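Local coordinates for protein C-X-C motif chemokine 13 (PDB 7JNY) that acts as a secreted chemokine that attracts B lymphocytes and binds the receptor BLR1/CXCR5, at residues 5-10 and 32-37; 11-16 and 41-46; 15-20 and 55-60; 26-31 and 47-52. All blocks are in the same frame, centred on the assembly; numbering follows the deposited sequence.

In the fold
From the N terminus, strand 2-5 runs parallel to strand 27-33, and contact 1 carries this pairing into the loops beyond, where 32-37 comes back beside 5-10. The chain passes its two cysteines: contact 2 sets 11-16 against the start of strand 43-48, crossing contact 1. Contact 3, which also crosses contact 1, sets out from the same stretch, sharing V15 and Q16 with contact 2, and closes the longest loop, onto the end of strand 53-56; the C14-C55 disulfide joins the two. Contact 4, the hairpin of strands 27-33 and 43-48, falls within that loop and crosses contacts 1 and 2. All four reach one sheet, while contact 3's turn leads into helix 61-72.

Contact 1 of 4, residues 5-10 and 32-37; sequences VYYTSL and ILPRGN
Y6 and I32 share a single direct hydrogen bond, after which the two chains separate and a row of waters takes over between them. The bond is nearly straight: Y6 N donates to I32 O at 2.9 Å, with 168° at the hydrogen and the donor almost along the C=O axis. The same carbonyl oxygen also receives the CA-H of V5, with V5 CA 3.3 Å from I32 O. V5 and I32 thus form a parallel bridge, the last step of an N-terminal strand laid beside the three antiparallel strands usual in a chemokine. The next residue placed to donate across, P34 just past the end of the strand, has no N-H to offer; instead its ring carbon CD sits 3.2 Å from Y6 O. V5 CG1 is anti to the backbone N (chi1 -172°), beside its carbonyl carbon, where it meets P34 CD at 4.0 Å with the two side chains at about a right angle. Further on, Y7, the centre of an inverse gamma turn, brings CD1 to 4.2 Å from P34 CG. On the other side of the backbone, Y6 CB rests on L33 CD2 at 3.8 Å, while the phenol OH bonds to E4 and the ring makes a cation-pi contact with R13. Water 1 links Y6 O, at 2.7 Å from the water oxygen, to P34 O. Water 2 does the same for T8 O and P34 O, so that this proline carbonyl is approached by two waters, and water 3 accepts from N37 N and lies beside S9 OG.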
# COMPACT_ATOMS: atom_id res chain seq x y z
N VAL A 5 -2.92 -1.99 7.80
CA VAL A 5 -2.18 -3.24 7.68
C VAL A 5 -3.06 -4.36 8.21
O VAL A 5 -3.46 -4.33 9.38
CB VAL A 5 -0.83 -3.19 8.41
CG1 VAL A 5 -0.03 -4.45 8.08
CG2 VAL A 5 -0.05 -1.97 8.02
N TYR A 6 -3.31 -5.36 7.37
CA TYR A 6 -4.22 -6.46 7.68
C TYR A 6 -3.37 -7.67 8.06
O TYR A 6 -2.71 -8.26 7.21
CB TYR A 6 -5.12 -6.74 6.47
CG TYR A 6 -6.19 -5.70 6.35
CD1 TYR A 6 -5.96 -4.51 5.66
CD2 TYR A 6 -7.44 -5.87 6.96
CE1 TYR A 6 -6.92 -3.51 5.59
CE2 TYR A 6 -8.42 -4.87 6.88
CZ TYR A 6 -8.14 -3.69 6.19
OH TYR A 6 -9.09 -2.69 6.09
N TYR A 7 -3.37 -8.04 9.34
CA TYR A 7 -2.64 -9.21 9.80
C TYR A 7 -3.61 -10.37 9.86
O TYR A 7 -4.06 -10.82 10.92
CB TYR A 7 -1.99 -8.95 11.14
CG TYR A 7 -1.01 -7.82 11.12
CD1 TYR A 7 0.32 -8.03 10.77
CD2 TYR A 7 -1.40 -6.55 11.49
CE1 TYR A 7 1.23 -6.98 10.78
CE2 TYR A 7 -0.52 -5.49 11.50
CZ TYR A 7 0.80 -5.73 11.14
OH TYR A 7 1.70 -4.70 11.15
N THR A 8 -3.97 -10.80 8.67
CA THR A 8 -4.98 -11.81 8.41
C THR A 8 -4.31 -12.90 7.58
O THR A 8 -3.16 -12.76 7.15
CB THR A 8 -6.16 -11.17 7.68
OG1 THR A 8 -5.65 -10.37 6.59
CG2 THR A 8 -6.91 -10.25 8.62
N SER A 9 -5.03 -14.00 7.40
CA SER A 9 -4.52 -15.13 6.63
C SER A 9 -5.51 -15.51 5.56
O SER A 9 -5.88 -16.68 5.39
CB SER A 9 -4.24 -16.35 7.51
OG SER A 9 -3.22 -16.07 8.43
N LEU A 10 -6.00 -14.53 4.83
CA LEU A 10 -7.00 -14.82 3.82
C LEU A 10 -6.32 -15.02 2.47
O LEU A 10 -5.12 -14.80 2.32
CB LEU A 10 -8.05 -13.71 3.74
CG LEU A 10 -8.84 -13.48 5.04
CD1 LEU A 10 -9.73 -12.23 4.92
CD2 LEU A 10 -9.68 -14.70 5.44
N ILE A 32 -2.15 -2.67 3.29
CA ILE A 32 -1.04 -3.61 3.16
C ILE A 32 -1.48 -4.93 3.75
O ILE A 32 -1.92 -4.98 4.91
CB ILE A 32 0.23 -3.09 3.86
CG1 ILE A 32 0.65 -1.78 3.20
CG2 ILE A 32 1.36 -4.07 3.73
CD1 ILE A 32 1.92 -1.28 3.73
N LEU A 33 -1.35 -5.99 2.95
CA LEU A 33 -1.63 -7.34 3.42
C LEU A 33 -0.35 -8.15 3.35
O LEU A 33 -0.00 -8.66 2.26
CB LEU A 33 -2.73 -7.96 2.58
CG LEU A 33 -4.02 -7.15 2.63
CD1 LEU A 33 -4.15 -6.39 1.35
CD2 LEU A 33 -5.22 -8.05 2.87
N PRO A 34 0.39 -8.27 4.44
CA PRO A 34 1.57 -9.12 4.44
C PRO A 34 1.20 -10.53 4.02
O PRO A 34 0.09 -11.00 4.23
CB PRO A 34 2.08 -9.07 5.88
CG PRO A 34 1.00 -8.47 6.67
CD PRO A 34 0.08 -7.72 5.77
N ARG A 35 2.13 -11.19 3.38
CA ARG A 35 1.86 -12.51 2.93
C ARG A 35 1.79 -13.41 4.10
O ARG A 35 2.32 -13.21 5.18
CB ARG A 35 2.91 -13.00 1.99
CG ARG A 35 4.26 -13.07 2.54
CD ARG A 35 5.09 -14.05 1.73
NE ARG A 35 6.49 -13.73 1.75
CZ ARG A 35 7.41 -14.50 2.28
NH1 ARG A 35 7.08 -15.65 2.85
NH2 ARG A 35 8.67 -14.12 2.27
N GLY A 36 1.26 -14.65 3.92
CA GLY A 36 1.11 -15.60 4.98
C GLY A 36 0.74 -16.91 4.34
O GLY A 36 1.12 -17.19 3.19
N ASN A 37 -0.02 -17.70 5.05
CA ASN A 37 -0.37 -19.00 4.50
C ASN A 37 -1.57 -18.95 3.57
O ASN A 37 -1.86 -19.95 2.91
CB ASN A 37 -0.68 -20.00 5.58
CG ASN A 37 0.44 -20.19 6.55
OD1 ASN A 37 0.29 -19.93 7.74
ND2 ASN A 37 1.62 -20.47 6.01
O HOH W 1 -2.36 -10.25 5.35
O HOH W 2 -0.83 -13.28 5.96
O HOH W 3 -1.28 -16.90 7.19

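Contact 2 of 4, residues 11-16 and 41-46; sequences RCRCVQ and RKEIIV
E43 holds the backbone of R13 and C14 with both oxygens of its carboxylate, one oxygen to each N-H. R13 N bonds to E43 OE1 at 2.7 Å, almost straight at 170°, on the syn lone pair. C14 N reaches E43 OE2 at 2.8 Å, from the syn side but 32° out of the carboxylate plane. The E43 chain is extended beyond CG and ends where two successive amides point, so its rotation is fixed from both oxygens. A third hydrogen bond runs the other way: R41 NH2 donates to C14 O at 3.0 Å, the oxygen lying in the guanidinium plane. An alanine in place of E43 would probably leave the N-H groups of R13 and C14 without their acceptor and let this part of the chain shift on the strand. The R13 guanidinium makes no salt bridge with E43, R13 NE staying 5.5 Å from E43 OE1; it lies instead by the Y6 ring in a cation-pi contact. The remaining contacts are van der Waals. C12 SG sits over one face of the R41 guanidinium, offset toward its rim and 3.7 Å from R41 CZ. C14 SG packs on I45 CG1 at 3.9 Å, and R13 CD meets the end of the same isoleucine, CD1, at 3.8 Å, the two side chains crossing at about a right angle. C12 and C14 are the Cys-X-Cys pair of a CXC chemokine, bonded to C39 and C55, and the E43 carboxylate grips the residue between them and the second cysteine at the start of the middle antiparallel strand.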
# COMPACT_ATOMS: atom_id res chain seq x y z
N ARG A 11 -7.12 -15.47 1.51
CA ARG A 11 -6.69 -15.65 0.14
C ARG A 11 -6.34 -14.30 -0.49
O ARG A 11 -6.78 -13.24 -0.02
CB ARG A 11 -7.81 -16.35 -0.64
CG ARG A 11 -8.13 -17.77 -0.12
CD ARG A 11 -9.33 -18.43 -0.83
NE ARG A 11 -9.51 -19.82 -0.42
CZ ARG A 11 -8.78 -20.85 -0.84
NH1 ARG A 11 -7.85 -20.70 -1.75
NH2 ARG A 11 -9.00 -22.05 -0.31
N CYS A 12 -5.52 -14.35 -1.54
CA CYS A 12 -5.09 -13.15 -2.24
C CYS A 12 -6.29 -12.36 -2.75
O CYS A 12 -7.29 -12.92 -3.17
CB CYS A 12 -4.18 -13.49 -3.41
SG CYS A 12 -2.68 -14.38 -3.01
N ARG A 13 -6.18 -11.02 -2.71
CA ARG A 13 -7.24 -10.18 -3.27
C ARG A 13 -6.93 -9.69 -4.68
O ARG A 13 -7.86 -9.31 -5.40
CB ARG A 13 -7.48 -8.93 -2.39
CG ARG A 13 -7.70 -9.15 -0.91
CD ARG A 13 -8.14 -7.83 -0.24
NE ARG A 13 -8.31 -7.97 1.20
CZ ARG A 13 -8.56 -6.97 2.03
NH1 ARG A 13 -8.73 -5.72 1.60
NH2 ARG A 13 -8.64 -7.21 3.34
N CYS A 14 -5.67 -9.67 -5.07
CA CYS A 14 -5.24 -9.08 -6.34
C CYS A 14 -4.94 -10.16 -7.37
O CYS A 14 -4.32 -11.17 -7.06
CB CYS A 14 -4.02 -8.21 -6.13
SG CYS A 14 -4.27 -6.90 -4.94
N VAL A 15 -5.35 -9.90 -8.60
CA VAL A 15 -5.06 -10.78 -9.73
C VAL A 15 -4.04 -10.16 -10.67
O VAL A 15 -3.65 -10.80 -11.65
CB VAL A 15 -6.35 -11.14 -10.49
CG1 VAL A 15 -6.86 -9.94 -11.25
CG2 VAL A 15 -6.09 -12.30 -11.39
N GLN A 16 -3.61 -8.94 -10.40
CA GLN A 16 -2.59 -8.27 -11.18
C GLN A 16 -1.99 -7.22 -10.26
O GLN A 16 -2.56 -6.90 -9.22
CB GLN A 16 -3.18 -7.68 -12.47
CG GLN A 16 -4.59 -7.14 -12.31
CD GLN A 16 -4.99 -6.04 -13.30
OE1 GLN A 16 -4.18 -5.51 -14.07
NE2 GLN A 16 -6.27 -5.70 -13.28
N ARG A 41 2.02 -13.91 -1.42
CA ARG A 41 2.69 -12.66 -1.77
C ARG A 41 2.09 -11.51 -0.97
O ARG A 41 0.89 -11.50 -0.66
CB ARG A 41 2.55 -12.33 -3.23
CG ARG A 41 1.10 -12.26 -3.70
CD ARG A 41 1.03 -12.06 -5.21
NE ARG A 41 -0.33 -12.13 -5.73
CZ ARG A 41 -0.95 -13.27 -6.05
NH1 ARG A 41 -0.37 -14.45 -5.87
NH2 ARG A 41 -2.19 -13.21 -6.56
N LYS A 42 2.94 -10.54 -0.65
CA LYS A 42 2.45 -9.31 -0.04
C LYS A 42 1.63 -8.53 -1.06
O LYS A 42 2.01 -8.44 -2.23
CB LYS A 42 3.63 -8.46 0.42
CG LYS A 42 3.29 -7.08 0.95
CD LYS A 42 4.56 -6.57 1.58
CE LYS A 42 4.41 -5.17 2.16
NZ LYS A 42 5.78 -4.70 2.54
N GLU A 43 0.49 -7.99 -0.62
CA GLU A 43 -0.35 -7.20 -1.50
C GLU A 43 -0.42 -5.78 -0.94
O GLU A 43 -0.33 -5.57 0.26
CB GLU A 43 -1.74 -7.79 -1.64
CG GLU A 43 -1.71 -9.19 -2.29
CD GLU A 43 -3.09 -9.70 -2.67
OE1 GLU A 43 -3.99 -9.66 -1.81
OE2 GLU A 43 -3.26 -10.14 -3.80
N ILE A 44 -0.51 -4.80 -1.84
CA ILE A 44 -0.62 -3.39 -1.46
C ILE A 44 -1.72 -2.81 -2.33
O ILE A 44 -1.59 -2.79 -3.56
CB ILE A 44 0.69 -2.61 -1.64
CG1 ILE A 44 1.83 -3.21 -0.81
CG2 ILE A 44 0.45 -1.13 -1.27
CD1 ILE A 44 3.13 -2.38 -0.76
N ILE A 45 -2.80 -2.37 -1.71
CA ILE A 45 -3.96 -1.87 -2.44
C ILE A 45 -4.10 -0.37 -2.16
O ILE A 45 -4.19 0.04 -1.00
CB ILE A 45 -5.23 -2.62 -2.06
CG1 ILE A 45 -5.01 -4.13 -2.30
CG2 ILE A 45 -6.39 -2.10 -2.85
CD1 ILE A 45 -6.12 -5.00 -1.81
N VAL A 46 -4.12 0.43 -3.21
CA VAL A 46 -4.18 1.89 -3.09
C VAL A 46 -5.57 2.38 -3.47
O VAL A 46 -6.05 2.12 -4.59
CB VAL A 46 -3.11 2.57 -3.96
CG1 VAL A 46 -3.27 4.10 -3.88
CG2 VAL A 46 -1.73 2.14 -3.52

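Contact 3 of 4, residues 15-20 and 55-60; sequences VQESSV and CVDPQA
E17 and D57 bring two carboxylates together at 46° between their planes. E17 OE1 stands over one face of the D57 carboxylate, 3.4 Å from D57 CG, and Q59 N approaches from the opposite face to bond D57 OD1 at 2.7 Å. Over one face of the E17 carboxylate lies a single ring carbon of P58, CD, 3.9 Å from E17 CD. E17 OE1 and D57 OD1, both acidic, come within 3.6 Å, a like-charge approach that might raise the proton affinity of one of them, although the R41 side chain also touches E17. D57 CG is anti to its backbone N (chi1 -176°), and the bond from Q59 N to OD1 makes an Asx turn within the type I turn from D57 to A60. Backbone bonds on either side of V56 fasten the chains: S18 N donates to C55 O at 3.0 Å, and D57 N donates to S18 O at 2.9 Å. S18 OG accepts from V20 N in an ST turn, which bends the chain just past the bridge. Q16 O lies 3.3 Å from C55 CB, close to the disulfide with C14. Beyond, the CB atoms of S19 and A60 touch where A60 occupies the N-cap position of helix 61-72. This is the chemokine N-loop, the stretch after the Cys-X-Cys pair, laid along the third strand of the antiparallel sheet and the turn into the C-terminal helix.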
# COMPACT_ATOMS: atom_id res chain seq x y z
N VAL A 15 -5.35 -9.90 -8.60
CA VAL A 15 -5.06 -10.78 -9.73
C VAL A 15 -4.04 -10.16 -10.67
O VAL A 15 -3.65 -10.80 -11.65
CB VAL A 15 -6.35 -11.14 -10.49
CG1 VAL A 15 -6.86 -9.94 -11.25
CG2 VAL A 15 -6.09 -12.30 -11.39
N GLN A 16 -3.61 -8.94 -10.40
CA GLN A 16 -2.59 -8.27 -11.18
C GLN A 16 -1.99 -7.22 -10.26
O GLN A 16 -2.56 -6.90 -9.22
CB GLN A 16 -3.18 -7.68 -12.47
CG GLN A 16 -4.59 -7.14 -12.31
CD GLN A 16 -4.99 -6.04 -13.30
OE1 GLN A 16 -4.18 -5.51 -14.07
NE2 GLN A 16 -6.27 -5.70 -13.28
N GLU A 17 -0.81 -6.76 -10.63
CA GLU A 17 -0.09 -5.71 -9.93
C GLU A 17 0.23 -4.64 -10.95
O GLU A 17 0.57 -4.95 -12.09
CB GLU A 17 1.23 -6.23 -9.28
CG GLU A 17 1.06 -7.23 -8.13
CD GLU A 17 2.39 -7.86 -7.67
OE1 GLU A 17 3.46 -7.49 -8.21
OE2 GLU A 17 2.37 -8.75 -6.79
N SER A 18 0.12 -3.39 -10.54
CA SER A 18 0.50 -2.23 -11.33
C SER A 18 1.77 -1.63 -10.74
O SER A 18 1.92 -1.54 -9.52
CB SER A 18 -0.61 -1.16 -11.32
OG SER A 18 -0.21 0.01 -11.99
N SER A 19 2.69 -1.20 -11.58
CA SER A 19 3.86 -0.48 -11.10
C SER A 19 3.77 1.02 -11.39
O SER A 19 4.70 1.76 -11.06
CB SER A 19 5.12 -1.10 -11.69
OG SER A 19 5.00 -1.16 -13.09
N VAL A 20 2.64 1.48 -11.92
CA VAL A 20 2.49 2.87 -12.34
C VAL A 20 2.48 3.76 -11.10
O VAL A 20 1.80 3.47 -10.10
CB VAL A 20 1.21 3.05 -13.16
CG1 VAL A 20 1.00 4.53 -13.49
CG2 VAL A 20 1.23 2.18 -14.43
N CYS A 55 -4.30 -2.48 -7.16
CA CYS A 55 -3.25 -3.31 -6.58
C CYS A 55 -1.91 -2.89 -7.13
O CYS A 55 -1.74 -2.74 -8.34
CB CYS A 55 -3.47 -4.79 -6.86
SG CYS A 55 -4.97 -5.47 -6.23
N VAL A 56 -0.94 -2.73 -6.26
CA VAL A 56 0.35 -2.16 -6.62
C VAL A 56 1.46 -3.16 -6.34
O VAL A 56 1.44 -3.88 -5.34
CB VAL A 56 0.60 -0.84 -5.86
CG1 VAL A 56 2.05 -0.44 -6.02
CG2 VAL A 56 -0.32 0.27 -6.37
N ASP A 57 2.45 -3.19 -7.23
CA ASP A 57 3.62 -4.04 -7.05
C ASP A 57 4.38 -3.61 -5.81
O ASP A 57 4.91 -2.49 -5.78
CB ASP A 57 4.54 -3.96 -8.28
CG ASP A 57 5.73 -4.91 -8.18
OD1 ASP A 57 6.08 -5.33 -7.05
OD2 ASP A 57 6.33 -5.22 -9.22
N PRO A 58 4.46 -4.45 -4.78
CA PRO A 58 5.17 -4.03 -3.57
C PRO A 58 6.68 -3.84 -3.75
O PRO A 58 7.32 -3.31 -2.85
CB PRO A 58 4.88 -5.16 -2.56
CG PRO A 58 4.35 -6.32 -3.36
CD PRO A 58 3.93 -5.83 -4.71
N GLN A 59 7.25 -4.24 -4.88
CA GLN A 59 8.67 -4.02 -5.16
C GLN A 59 8.90 -2.80 -6.04
O GLN A 59 10.05 -2.50 -6.37
CB GLN A 59 9.28 -5.29 -5.78
CG GLN A 59 9.09 -6.56 -4.90
CD GLN A 59 9.60 -7.84 -5.56
OE1 GLN A 59 10.63 -7.84 -6.23
NE2 GLN A 59 8.89 -8.94 -5.33
N ALA A 60 7.85 -2.07 -6.40
CA ALA A 60 8.01 -0.87 -7.19
C ALA A 60 8.76 0.17 -6.36
O ALA A 60 8.52 0.33 -5.15
CB ALA A 60 6.65 -0.32 -7.63

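Contact 4 of 4, residues 26-31 and 47-52; sequences FIDRIQ and WKKNKS
A bend at chi3 of R29 (-97°) turns NE over the indole of W47, whose CG lies anti to its carbonyl carbon, beside the backbone N (chi1 -65°). Both side chains stand on the same face of the hairpin formed by strands 27-33 and 43-48, at a classic beta bulge in which D28 and R29 are opposite W47. The two run side by side, and R29 CZ lies 4.0 Å from the centroid of the six-membered ring in a cation-pi contact. The guanidinium is inclined at 43° to the ring, tipping R29 NH2 down to 3.3 Å from W47 CZ3; E4, outside the segments, forms a salt bridge with R29 NH1. At the indole edge, W47 NE1 donates to Q31 OE1 at 3.0 Å, arriving above the plane of the amide, while Q31 NE2 turns to E4. An alanine in place of W47 would probably deprive the R29 guanidinium of its aromatic face and Q31 OE1 of its indole donor, with the bonds to E4 left to hold the two side chains. In the backbone, W47 O accepts from D28 N at 2.8 Å and, weakly, from R29 N at 3.3 Å, which is the mark of the bulge, and W47 N returns a bond to R29 O. I27 and K48 follow as a non-hydrogen-bonded pair, and K49 N closes on F26 O at 2.6 Å. K49 carries its aliphatic CG past D28 OD1, and its ammonium bonds to R25 O and to water 4, which donates to I27 O at 2.6 Å from the water oxygen.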
# COMPACT_ATOMS: atom_id res chain seq x y z
N PHE A 26 -3.22 11.86 -4.49
CA PHE A 26 -4.41 11.19 -4.99
C PHE A 26 -4.81 9.99 -4.15
O PHE A 26 -5.77 9.30 -4.50
CB PHE A 26 -4.24 10.78 -6.45
CG PHE A 26 -4.09 11.92 -7.39
CD1 PHE A 26 -5.06 12.90 -7.43
CD2 PHE A 26 -2.99 12.03 -8.22
CE1 PHE A 26 -4.93 13.98 -8.27
CE2 PHE A 26 -2.86 13.11 -9.07
CZ PHE A 26 -3.83 14.09 -9.10
N ILE A 27 -4.11 9.74 -3.05
CA ILE A 27 -4.27 8.52 -2.28
C ILE A 27 -5.10 8.83 -1.04
O ILE A 27 -4.73 9.70 -0.23
CB ILE A 27 -2.90 7.92 -1.94
CG1 ILE A 27 -2.21 7.45 -3.21
CG2 ILE A 27 -3.06 6.77 -0.99
CD1 ILE A 27 -0.76 7.01 -3.05
N ASP A 28 -6.23 8.14 -0.91
CA ASP A 28 -7.05 8.24 0.29
C ASP A 28 -6.65 7.20 1.32
O ASP A 28 -6.62 7.47 2.52
CB ASP A 28 -8.53 8.02 -0.02
CG ASP A 28 -9.20 9.27 -0.53
OD1 ASP A 28 -8.73 10.38 -0.24
OD2 ASP A 28 -10.23 9.13 -1.20
N ARG A 29 -6.41 5.96 0.88
CA ARG A 29 -6.01 4.90 1.79
C ARG A 29 -5.00 4.01 1.09
O ARG A 29 -5.09 3.79 -0.12
CB ARG A 29 -7.14 3.96 2.18
CG ARG A 29 -8.34 4.48 2.90
CD ARG A 29 -9.01 3.22 3.47
NE ARG A 29 -10.09 2.77 2.59
CZ ARG A 29 -10.83 1.68 2.78
NH1 ARG A 29 -10.61 0.87 3.80
NH2 ARG A 29 -11.80 1.41 1.92
N ILE A 30 -4.13 3.40 1.89
CA ILE A 30 -3.27 2.32 1.41
C ILE A 30 -3.46 1.11 2.32
O ILE A 30 -3.37 1.24 3.54
CB ILE A 30 -1.79 2.72 1.40
CG1 ILE A 30 -1.54 3.84 0.39
CG2 ILE A 30 -0.93 1.53 1.09
CD1 ILE A 30 -0.31 4.65 0.75
N GLN A 31 -3.70 -0.06 1.73
CA GLN A 31 -3.94 -1.27 2.50
C GLN A 31 -2.81 -2.23 2.24
O GLN A 31 -2.52 -2.56 1.08
CB GLN A 31 -5.26 -1.93 2.10
CG GLN A 31 -6.46 -1.06 2.36
CD GLN A 31 -7.72 -1.76 1.94
OE1 GLN A 31 -7.77 -2.39 0.89
NE2 GLN A 31 -8.77 -1.62 2.74
N TRP A 47 -6.22 3.09 -2.55
CA TRP A 47 -7.54 3.66 -2.79
C TRP A 47 -7.37 5.10 -3.20
O TRP A 47 -6.98 5.94 -2.39
CB TRP A 47 -8.42 3.56 -1.55
CG TRP A 47 -8.70 2.18 -1.22
CD1 TRP A 47 -7.80 1.21 -0.92
CD2 TRP A 47 -9.98 1.56 -1.23
NE1 TRP A 47 -8.44 0.02 -0.69
CE2 TRP A 47 -9.78 0.21 -0.88
CE3 TRP A 47 -11.28 2.02 -1.48
CZ2 TRP A 47 -10.84 -0.69 -0.78
CZ3 TRP A 47 -12.33 1.13 -1.37
CH2 TRP A 47 -12.10 -0.22 -1.03
N LYS A 48 -7.68 5.38 -4.46
CA LYS A 48 -7.43 6.70 -5.02
C LYS A 48 -8.63 7.62 -4.85
O LYS A 48 -9.77 7.18 -4.66
CB LYS A 48 -7.04 6.60 -6.50
CG LYS A 48 -5.63 6.06 -6.67
CD LYS A 48 -5.27 5.66 -8.10
CE LYS A 48 -5.45 6.76 -9.13
NZ LYS A 48 -5.12 6.25 -10.49
N LYS A 49 -8.36 8.93 -4.91
CA LYS A 49 -9.40 9.88 -4.61
C LYS A 49 -10.53 9.81 -5.62
O LYS A 49 -11.69 10.04 -5.27
CB LYS A 49 -8.81 11.29 -4.53
CG LYS A 49 -8.50 11.62 -3.07
CD LYS A 49 -7.60 12.81 -2.87
CE LYS A 49 -7.44 13.06 -1.37
NZ LYS A 49 -6.05 13.45 -1.00
N ASN A 50 -10.23 9.43 -6.86
CA ASN A 50 -11.25 9.25 -7.88
C ASN A 50 -11.98 7.90 -7.76
O ASN A 50 -12.70 7.53 -8.69
CB ASN A 50 -10.63 9.42 -9.26
CG ASN A 50 -9.73 8.27 -9.67
OD1 ASN A 50 -9.64 7.25 -8.98
ND2 ASN A 50 -9.00 8.45 -10.77
N LYS A 51 -11.81 7.18 -6.64
CA LYS A 51 -12.48 5.91 -6.31
C LYS A 51 -11.91 4.69 -7.03
O LYS A 51 -12.41 3.57 -6.82
CB LYS A 51 -14.00 5.94 -6.57
CG LYS A 51 -14.68 7.20 -6.05
CD LYS A 51 -14.94 7.00 -4.56
CE LYS A 51 -14.19 8.00 -3.69
NZ LYS A 51 -14.87 8.26 -2.38
N SER A 52 -10.89 4.86 -7.86
CA SER A 52 -10.16 3.72 -8.38
C SER A 52 -9.44 2.98 -7.24
O SER A 52 -9.08 3.57 -6.21
CB SER A 52 -9.22 4.25 -9.47
OG SER A 52 -8.05 3.49 -9.62
O HOH W 4 -4.10 12.02 0.70